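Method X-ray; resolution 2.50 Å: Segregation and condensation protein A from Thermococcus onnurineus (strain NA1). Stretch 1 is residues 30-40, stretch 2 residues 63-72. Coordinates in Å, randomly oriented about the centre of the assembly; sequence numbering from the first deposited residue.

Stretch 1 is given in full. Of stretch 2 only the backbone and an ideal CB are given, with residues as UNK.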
# COMPACT_ATOMS: atom_id res chain seq x y z
N ASP A 30 -1.06 5.28 8.86
CA ASP A 30 -1.09 4.08 9.69
C ASP A 30 -1.05 2.87 8.76
O ASP A 30 -2.03 2.58 8.06
CB ASP A 30 -2.33 4.06 10.58
CG ASP A 30 -2.24 3.03 11.69
OD1 ASP A 30 -1.50 2.03 11.53
OD2 ASP A 30 -2.90 3.22 12.74
N ILE A 31 0.09 2.16 8.75
CA ILE A 31 0.28 1.07 7.79
C ILE A 31 -0.72 -0.05 8.04
O ILE A 31 -1.08 -0.79 7.11
CB ILE A 31 1.74 0.57 7.84
CG1 ILE A 31 2.02 -0.37 6.66
CG2 ILE A 31 2.02 -0.14 9.14
CD1 ILE A 31 1.83 0.27 5.31
N VAL A 32 -1.18 -0.21 9.28
CA VAL A 32 -2.21 -1.20 9.57
C VAL A 32 -3.55 -0.75 9.00
O VAL A 32 -4.27 -1.54 8.36
CB VAL A 32 -2.29 -1.46 11.08
CG1 VAL A 32 -3.41 -2.44 11.40
CG2 VAL A 32 -0.96 -1.98 11.61
N ASP A 33 -3.90 0.52 9.21
CA ASP A 33 -5.16 1.03 8.67
C ASP A 33 -5.07 1.25 7.16
O ASP A 33 -6.09 1.13 6.47
CB ASP A 33 -5.53 2.33 9.37
CG ASP A 33 -5.66 2.16 10.88
OD1 ASP A 33 -5.86 1.02 11.34
OD2 ASP A 33 -5.55 3.18 11.60
N LEU A 34 -3.88 1.55 6.64
CA LEU A 34 -3.72 1.78 5.21
C LEU A 34 -3.87 0.49 4.41
O LEU A 34 -4.34 0.53 3.27
CB LEU A 34 -2.36 2.43 4.93
CG LEU A 34 -1.98 2.86 3.51
CD1 LEU A 34 -1.37 1.72 2.69
CD2 LEU A 34 -3.17 3.47 2.79
N THR A 35 -3.48 -0.64 4.99
CA THR A 35 -3.45 -1.89 4.23
C THR A 35 -4.84 -2.29 3.76
O THR A 35 -5.04 -2.63 2.59
CB THR A 35 -2.81 -3.00 5.07
OG1 THR A 35 -1.48 -2.62 5.43
CG2 THR A 35 -2.77 -4.30 4.28
N GLU A 36 -5.82 -2.26 4.66
CA GLU A 36 -7.16 -2.68 4.27
C GLU A 36 -7.84 -1.64 3.38
O GLU A 36 -8.66 -2.00 2.52
CB GLU A 36 -8.02 -2.98 5.50
CG GLU A 36 -9.34 -3.70 5.19
CD GLU A 36 -9.15 -5.06 4.52
OE1 GLU A 36 -8.06 -5.65 4.66
OE2 GLU A 36 -10.10 -5.53 3.87
N LYS A 37 -7.52 -0.35 3.56
CA LYS A 37 -8.02 0.66 2.64
C LYS A 37 -7.51 0.42 1.23
O LYS A 37 -8.24 0.60 0.25
CB LYS A 37 -7.63 2.06 3.12
CG LYS A 37 -8.21 2.46 4.47
CD LYS A 37 -7.88 3.90 4.80
CE LYS A 37 -8.39 4.30 6.17
NZ LYS A 37 -7.59 3.69 7.27
N TYR A 38 -6.24 0.00 1.11
CA TYR A 38 -5.70 -0.37 -0.19
C TYR A 38 -6.44 -1.57 -0.77
O TYR A 38 -6.77 -1.60 -1.96
CB TYR A 38 -4.21 -0.66 -0.07
CG TYR A 38 -3.53 -1.06 -1.37
CD1 TYR A 38 -3.48 -2.39 -1.78
CD2 TYR A 38 -2.93 -0.10 -2.18
CE1 TYR A 38 -2.87 -2.75 -2.96
CE2 TYR A 38 -2.31 -0.45 -3.36
CZ TYR A 38 -2.28 -1.78 -3.74
OH TYR A 38 -1.66 -2.13 -4.92
N ILE A 39 -6.69 -2.58 0.06
CA ILE A 39 -7.39 -3.78 -0.41
C ILE A 39 -8.84 -3.45 -0.75
O ILE A 39 -9.39 -3.97 -1.72
CB ILE A 39 -7.28 -4.90 0.65
CG1 ILE A 39 -5.83 -5.36 0.77
CG2 ILE A 39 -8.21 -6.05 0.30
CD1 ILE A 39 -5.62 -6.46 1.79
N GLU A 40 -9.48 -2.59 0.05
CA GLU A 40 -10.83 -2.15 -0.27
C GLU A 40 -10.89 -1.55 -1.67
O GLU A 40 -11.72 -1.97 -2.49
CB GLU A 40 -11.32 -1.12 0.76
CG GLU A 40 -11.68 -1.70 2.12
CD GLU A 40 -12.01 -0.63 3.15
OE1 GLU A 40 -12.37 0.50 2.74
OE2 GLU A 40 -11.91 -0.91 4.36
N UNK A 63 1.92 -4.95 1.72
CA UNK A 63 1.27 -4.15 2.75
C UNK A 63 0.71 -5.02 3.87
O UNK A 63 0.67 -4.59 5.03
CB UNK A 63 0.15 -3.31 2.13
N UNK A 64 0.26 -6.24 3.54
CA UNK A 64 -0.22 -7.14 4.58
C UNK A 64 0.93 -7.53 5.51
O UNK A 64 0.76 -7.58 6.74
CB UNK A 64 -0.86 -8.39 3.96
N UNK A 65 2.10 -7.81 4.95
CA UNK A 65 3.26 -8.13 5.78
C UNK A 65 3.70 -6.93 6.60
O UNK A 65 4.02 -7.06 7.79
CB UNK A 65 4.42 -8.62 4.91
N UNK A 66 3.71 -5.75 5.99
CA UNK A 66 4.16 -4.54 6.69
C UNK A 66 3.22 -4.17 7.83
O UNK A 66 3.64 -3.56 8.81
CB UNK A 66 4.27 -3.37 5.71
N UNK A 67 1.95 -4.55 7.70
CA UNK A 67 0.99 -4.30 8.77
C UNK A 67 1.00 -5.39 9.83
O UNK A 67 0.68 -5.13 10.99
CB UNK A 67 -0.42 -4.17 8.19
N UNK A 68 1.37 -6.62 9.45
CA UNK A 68 1.50 -7.68 10.44
C UNK A 68 2.70 -7.42 11.35
O UNK A 68 2.61 -7.56 12.57
CB UNK A 68 1.64 -9.04 9.75
N UNK A 69 3.84 -7.05 10.75
CA UNK A 69 5.02 -6.74 11.56
C UNK A 69 4.79 -5.49 12.39
O UNK A 69 5.27 -5.40 13.53
CB UNK A 69 6.25 -6.56 10.67
N UNK A 70 4.07 -4.50 11.86
CA UNK A 70 3.76 -3.31 12.64
C UNK A 70 2.95 -3.66 13.88
O UNK A 70 3.18 -3.09 14.95
CB UNK A 70 3.00 -2.30 11.78
N UNK A 71 2.00 -4.58 13.75
CA UNK A 71 1.21 -5.00 14.90
C UNK A 71 2.04 -5.81 15.88
O UNK A 71 1.82 -5.73 17.10
CB UNK A 71 -0.00 -5.82 14.44
N UNK A 72 2.99 -6.60 15.38
CA UNK A 72 3.84 -7.40 16.26
C UNK A 72 4.97 -6.60 16.89
O UNK A 72 5.53 -7.03 17.90
CB UNK A 72 4.43 -8.58 15.48

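Residues 63-72 form a helix that packs nearly antiparallel against helix 31-40, with an angle of 153° between their directions and 8.4 Å between the axes at closest approach.

Position 63 points its CA-to-CB bond toward stretch 1. The ideal CB lies 3.7 Å from Thr35 OG1 and 5.1 Å from Ile31 CD1, before a hollow lined by Ile31, Leu34, Thr35 and Tyr38; a sizeable apolar side chain, such as leucine, isoleucine or methionine, would suit it. The residue is Leu63, a knob among those four side chains. Its CD1 lies over one face of the Tyr38 ring, 4.0 Å from the centroid, in a CH-pi contact, while Leu63 CD2 reaches Ile31 CD1 at 3.7 Å.

At position 64 the bond runs sideways, with Thr35 CG2 4.5 Å from the ideal CB. A modest apolar residue would fit. Val64 uses CG2 to touch Thr35 CG2 at 3.8 Å and Ile39 CD1 at 4.0 Å.

Position 65 points away and is little constrained by stretch 1. It is Arg65, which turns to position 69.

Position 66 points toward Ile31, whose CG1 is 3.9 Å from the ideal CB, favouring an apolar side chain. The deposited residue is selenomethionine, Met66; its CB makes that contact.

Position 67 is the tightest place. Its CA is 4.5 Å from Val32 CA, and its ideal CB lies 3.3 Å from Thr35 OG1 and 3.6 Å from Ile31 O. Alanine or serine would fit readily; a longer chain must run out along the helix surface. Lys67 does so with chi1 at 103°, between wells, laying CD 4.0 Å from Val32 CG1. Thr35 OG1 donates to Ile31 O at 2.5 Å.

Position 68 points away and would accept many polar residues; Ser68 OG donates to Val64 O at 3.0 Å. Position 69, out of reach, is similarly permissive and holds Glu69, whose OE2 forms a salt bridge with Arg65 NH1 at 3.2 Å.

Position 70 points toward stretch 1 with its ideal CB only 3.5 Å from Ile31 CG2 and 4.0 Å from Val32 CG2, which favours a small apolar residue. Ala70 makes both contacts with its methyl and helps frame the hole occupied by Ile31.

Position 71 starts sideways, its ideal CB 4.9 Å from Val32 CG2, so an apolar or long side chain could turn inward. Leu71 does, bringing CG to 3.8 Å from Val32 CG2. Position 72 is out of reach and unconstrained by stretch 1; it is Leu72.

Stretch 2 (63-72) LVRMKSEALL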
# COMPACT_ATOMS: atom_id res chain seq x y z
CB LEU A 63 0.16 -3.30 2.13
CG LEU A 63 0.62 -2.17 1.21
CD1 LEU A 63 -0.57 -1.40 0.66
CD2 LEU A 63 1.57 -1.25 1.94
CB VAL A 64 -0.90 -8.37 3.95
CG1 VAL A 64 -1.19 -9.42 5.02
CG2 VAL A 64 -2.18 -7.96 3.26
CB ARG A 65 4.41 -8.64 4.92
CG ARG A 65 5.72 -8.80 5.69
CD ARG A 65 6.86 -9.24 4.80
NE ARG A 65 7.07 -8.32 3.68
CZ ARG A 65 7.78 -7.20 3.75
NH1 ARG A 65 8.35 -6.84 4.89
NH2 ARG A 65 7.91 -6.42 2.68
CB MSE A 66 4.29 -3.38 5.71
CG MSE A 66 5.40 -3.56 4.69
SE MSE A 66 5.52 -2.09 3.42
CE MSE A 66 6.05 -0.68 4.66
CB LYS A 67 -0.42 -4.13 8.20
CG LYS A 67 -1.34 -5.33 8.37
CD LYS A 67 -2.81 -4.91 8.34
CE LYS A 67 -3.75 -6.10 8.47
NZ LYS A 67 -3.71 -7.00 7.28
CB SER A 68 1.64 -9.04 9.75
OG SER A 68 0.45 -9.39 9.06
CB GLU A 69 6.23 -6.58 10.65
CG GLU A 69 6.46 -7.76 9.72
CD GLU A 69 7.60 -7.54 8.74
OE1 GLU A 69 8.53 -8.37 8.71
OE2 GLU A 69 7.56 -6.53 8.01
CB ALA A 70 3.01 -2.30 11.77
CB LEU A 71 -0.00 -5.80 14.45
CG LEU A 71 -1.16 -4.99 13.89
CD1 LEU A 71 -2.08 -5.89 13.10
CD2 LEU A 71 -1.92 -4.29 15.00
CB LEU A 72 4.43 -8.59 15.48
CG LEU A 72 3.43 -9.63 14.95
CD1 LEU A 72 4.15 -10.70 14.16
CD2 LEU A 72 2.64 -10.24 16.10
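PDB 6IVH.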